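Local atomic coordinates of ABC transporter substrate-binding protein (Bradyrhizobium japonicum, PDB entry 4I1D), a protein that probably binds a small solute, perhaps a polyamine such as spermidine or putrescine, in the periplasm for an ABC transporter, and here holds D-malate. Residues 204-209 / 221-226. Numbering follows the deposited sequence.
With MLT (D-malate), chain U; SO4 (sulfate ion), chain K.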
loop_
_atom_site.group_PDB
_atom_site.type_symbol
_atom_site.label_atom_id
_atom_site.label_comp_id
_atom_site.label_asym_id
_atom_site.label_seq_id
_atom_site.Cartn_x
_atom_site.Cartn_y
_atom_site.Cartn_z
ATOM N N ALA A 204 -34.868 5.440 12.390
ATOM C CA ALA A 204 -34.221 6.525 13.114
ATOM C C ALA A 204 -34.549 6.404 14.600
ATOM O O ALA A 204 -35.556 5.803 14.982
ATOM C CB ALA A 204 -34.710 7.890 12.564
ATOM N N TRP A 205 -33.696 6.978 15.435
ATOM C CA TRP A 205 -33.961 7.035 16.858
ATOM C C TRP A 205 -35.119 7.994 17.125
ATOM O O TRP A 205 -35.164 9.103 16.581
ATOM C CB TRP A 205 -32.681 7.434 17.603
ATOM C CG TRP A 205 -31.591 6.356 17.499
ATOM C CD1 TRP A 205 -31.736 5.024 17.769
ATOM C CD2 TRP A 205 -30.218 6.536 17.119
ATOM N NE1 TRP A 205 -30.546 4.363 17.576
ATOM C CE2 TRP A 205 -29.597 5.266 17.177
ATOM C CE3 TRP A 205 -29.450 7.646 16.747
ATOM C CZ2 TRP A 205 -28.252 5.072 16.865
ATOM C CZ3 TRP A 205 -28.110 7.455 16.436
ATOM C CH2 TRP A 205 -27.526 6.177 16.496
ATOM N N ASN A 206 -36.065 7.572 17.957
ATOM C CA ASN A 206 -37.296 8.335 18.110
ATOM C C ASN A 206 -37.032 9.773 18.568
ATOM O O ASN A 206 -37.764 10.689 18.205
ATOM C CB ASN A 206 -38.259 7.636 19.061
ATOM C CG ASN A 206 -37.813 7.733 20.503
ATOM O OD1 ASN A 206 -36.942 6.989 20.940
ATOM N ND2 ASN A 206 -38.399 8.666 21.245
ATOM N N GLY A 207 -35.972 9.962 19.346
ATOM C CA GLY A 207 -35.614 11.283 19.847
ATOM C C GLY A 207 -35.198 12.267 18.767
ATOM O O GLY A 207 -35.482 13.463 18.871
ATOM N N ARG A 208 -34.532 11.765 17.726
ATOM C CA ARG A 208 -34.116 12.594 16.596
ATOM C C ARG A 208 -35.318 13.005 15.753
ATOM O O ARG A 208 -35.376 14.119 15.244
ATOM C CB ARG A 208 -33.097 11.858 15.723
ATOM C CG ARG A 208 -31.661 11.876 16.265
ATOM C CD ARG A 208 -31.061 13.285 16.184
ATOM N NE ARG A 208 -29.681 13.330 16.655
ATOM C CZ ARG A 208 -28.949 14.439 16.694
ATOM N NH1 ARG A 208 -29.471 15.586 16.277
ATOM N NH2 ARG A 208 -27.700 14.403 17.144
ATOM N N VAL A 209 -36.282 12.105 15.616
ATOM C CA VAL A 209 -37.468 12.413 14.832
ATOM C C VAL A 209 -38.350 13.424 15.533
ATOM O O VAL A 209 -38.766 14.410 14.934
ATOM C CB VAL A 209 -38.319 11.166 14.560
ATOM C CG1 VAL A 209 -39.528 11.540 13.702
ATOM C CG2 VAL A 209 -37.481 10.106 13.891
ATOM N N PHE A 221 -43.572 9.343 13.129
ATOM C CA PHE A 221 -43.112 7.968 13.267
ATOM C C PHE A 221 -44.132 7.140 14.016
ATOM O O PHE A 221 -45.067 7.673 14.608
ATOM C CB PHE A 221 -41.753 7.905 13.981
ATOM C CG PHE A 221 -41.827 8.120 15.471
ATOM C CD1 PHE A 221 -41.692 9.391 16.012
ATOM C CD2 PHE A 221 -42.012 7.048 16.334
ATOM C CE1 PHE A 221 -41.747 9.593 17.392
ATOM C CE2 PHE A 221 -42.071 7.239 17.714
ATOM C CZ PHE A 221 -41.936 8.515 18.244
ATOM N N THR A 222 -43.945 5.828 13.983
ATOM C CA THR A 222 -44.799 4.921 14.733
ATOM C C THR A 222 -43.936 4.100 15.669
ATOM O O THR A 222 -42.767 3.844 15.376
ATOM C CB THR A 222 -45.561 3.956 13.804
ATOM O OG1 THR A 222 -46.356 3.065 14.596
ATOM C CG2 THR A 222 -44.583 3.134 12.979
ATOM N N TYR A 223 -44.498 3.696 16.802
ATOM C CA TYR A 223 -43.794 2.768 17.677
ATOM C C TYR A 223 -44.044 1.326 17.217
ATOM O O TYR A 223 -43.356 0.392 17.642
ATOM C CB TYR A 223 -44.191 2.958 19.144
ATOM C CG TYR A 223 -43.463 4.096 19.851
ATOM C CD1 TYR A 223 -42.085 4.045 20.064
ATOM C CD2 TYR A 223 -44.160 5.201 20.322
ATOM C CE1 TYR A 223 -41.415 5.075 20.705
ATOM C CE2 TYR A 223 -43.501 6.241 20.977
ATOM C CZ TYR A 223 -42.134 6.172 21.164
ATOM O OH TYR A 223 -41.495 7.202 21.814
ATOM N N ASN A 224 -45.020 1.144 16.335
ATOM C CA ASN A 224 -45.308 -0.212 15.865
ATOM C C ASN A 224 -44.069 -0.873 15.268
ATOM O O ASN A 224 -43.452 -0.335 14.351
ATOM C CB ASN A 224 -46.454 -0.233 14.862
ATOM C CG ASN A 224 -46.976 -1.634 14.621
ATOM O OD1 ASN A 224 -47.171 -2.404 15.565
ATOM N ND2 ASN A 224 -47.189 -1.982 13.356
ATOM N N GLN A 225 -43.704 -2.029 15.809
ATOM C CA GLN A 225 -42.522 -2.770 15.363
ATOM C C GLN A 225 -41.228 -2.003 15.597
ATOM O O GLN A 225 -40.200 -2.302 14.984
ATOM C CB GLN A 225 -42.632 -3.183 13.889
ATOM C CG GLN A 225 -43.771 -4.162 13.605
ATOM C CD GLN A 225 -43.491 -5.055 12.405
ATOM O OE1 GLN A 225 -42.854 -4.635 11.436
ATOM N NE2 GLN A 225 -43.948 -6.304 12.477
ATOM N N GLY A 226 -41.276 -1.013 16.483
ATOM C CA GLY A 226 -40.064 -0.313 16.872
ATOM C C GLY A 226 -39.158 -1.269 17.618
ATOM O O GLY A 226 -39.619 -2.283 18.142
HETATM C C1 MLT U . -24.173 9.300 16.583
HETATM O O1 MLT U . -23.067 9.636 17.059
HETATM O O2 MLT U . -24.276 8.178 16.036
HETATM C C2 MLT U . -25.363 10.216 16.684
HETATM O O3 MLT U . -25.033 11.592 16.568
HETATM C C3 MLT U . -26.016 9.998 18.032
HETATM C C4 MLT U . -27.040 11.086 18.207
HETATM O O4 MLT U . -26.710 12.170 18.733
HETATM O O5 MLT U . -28.223 10.927 17.824
HETATM S S SO4 K . -49.561 3.705 15.368
HETATM O O1 SO4 K . -50.860 4.284 15.701
HETATM O O2 SO4 K . -48.543 4.206 16.299
HETATM O O3 SO4 K . -49.648 2.243 15.444
HETATM O O4 SO4 K . -49.217 4.123 14.013
#
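N206 lays its CB over one face of the F221 ring, 4.3 Å from the ring centroid, a CH-pi contact that joins the first turn of a helix to a neighbouring strand. One turn on, V209 brings CG1 to within 3.8 Å of F221 CD1; with that methyl anti to the backbone N (chi1 -178°), the branch reaches the ring obliquely. Y223 packs against F221, two residues earlier in the chain, whose CE2 stands over the centre of the Y223 ring, and its hydroxyl ends near the N206 amide. That approach is too poorly angled for a hydrogen bond: Y223 OH pairs instead with Q287 O, while the buried amide is satisfied by D266 through ND2 and by the backbone N of S106 through OD1.

The other side of the same helical turn serves the ligand. R208 grips one malate carboxylate with two bonds, NE to O5 at 3.0 Å and NH2 to O4 at 2.9 Å, the first nearly straight at 170°. W205, the N-cap residue, sets CZ3 3.7 Å from malate C3, and its indole meets W184 and Y105 edge-to-face. R208 NH1 also forms a salt bridge with D37 of a second subunit; an alanine in place of R208 would probably leave both that aspartate and the malate carboxylate without their charged mate.

In this periplasmic binding-protein fold, strand 201-205 ends in W205 at the pocket, and helix 206-214 carries R208 to the ligand on one side while packing through N206 and V209 on strand 219-235, with strand 100-112 pairing with both strands and V209 also touching helix 187-196.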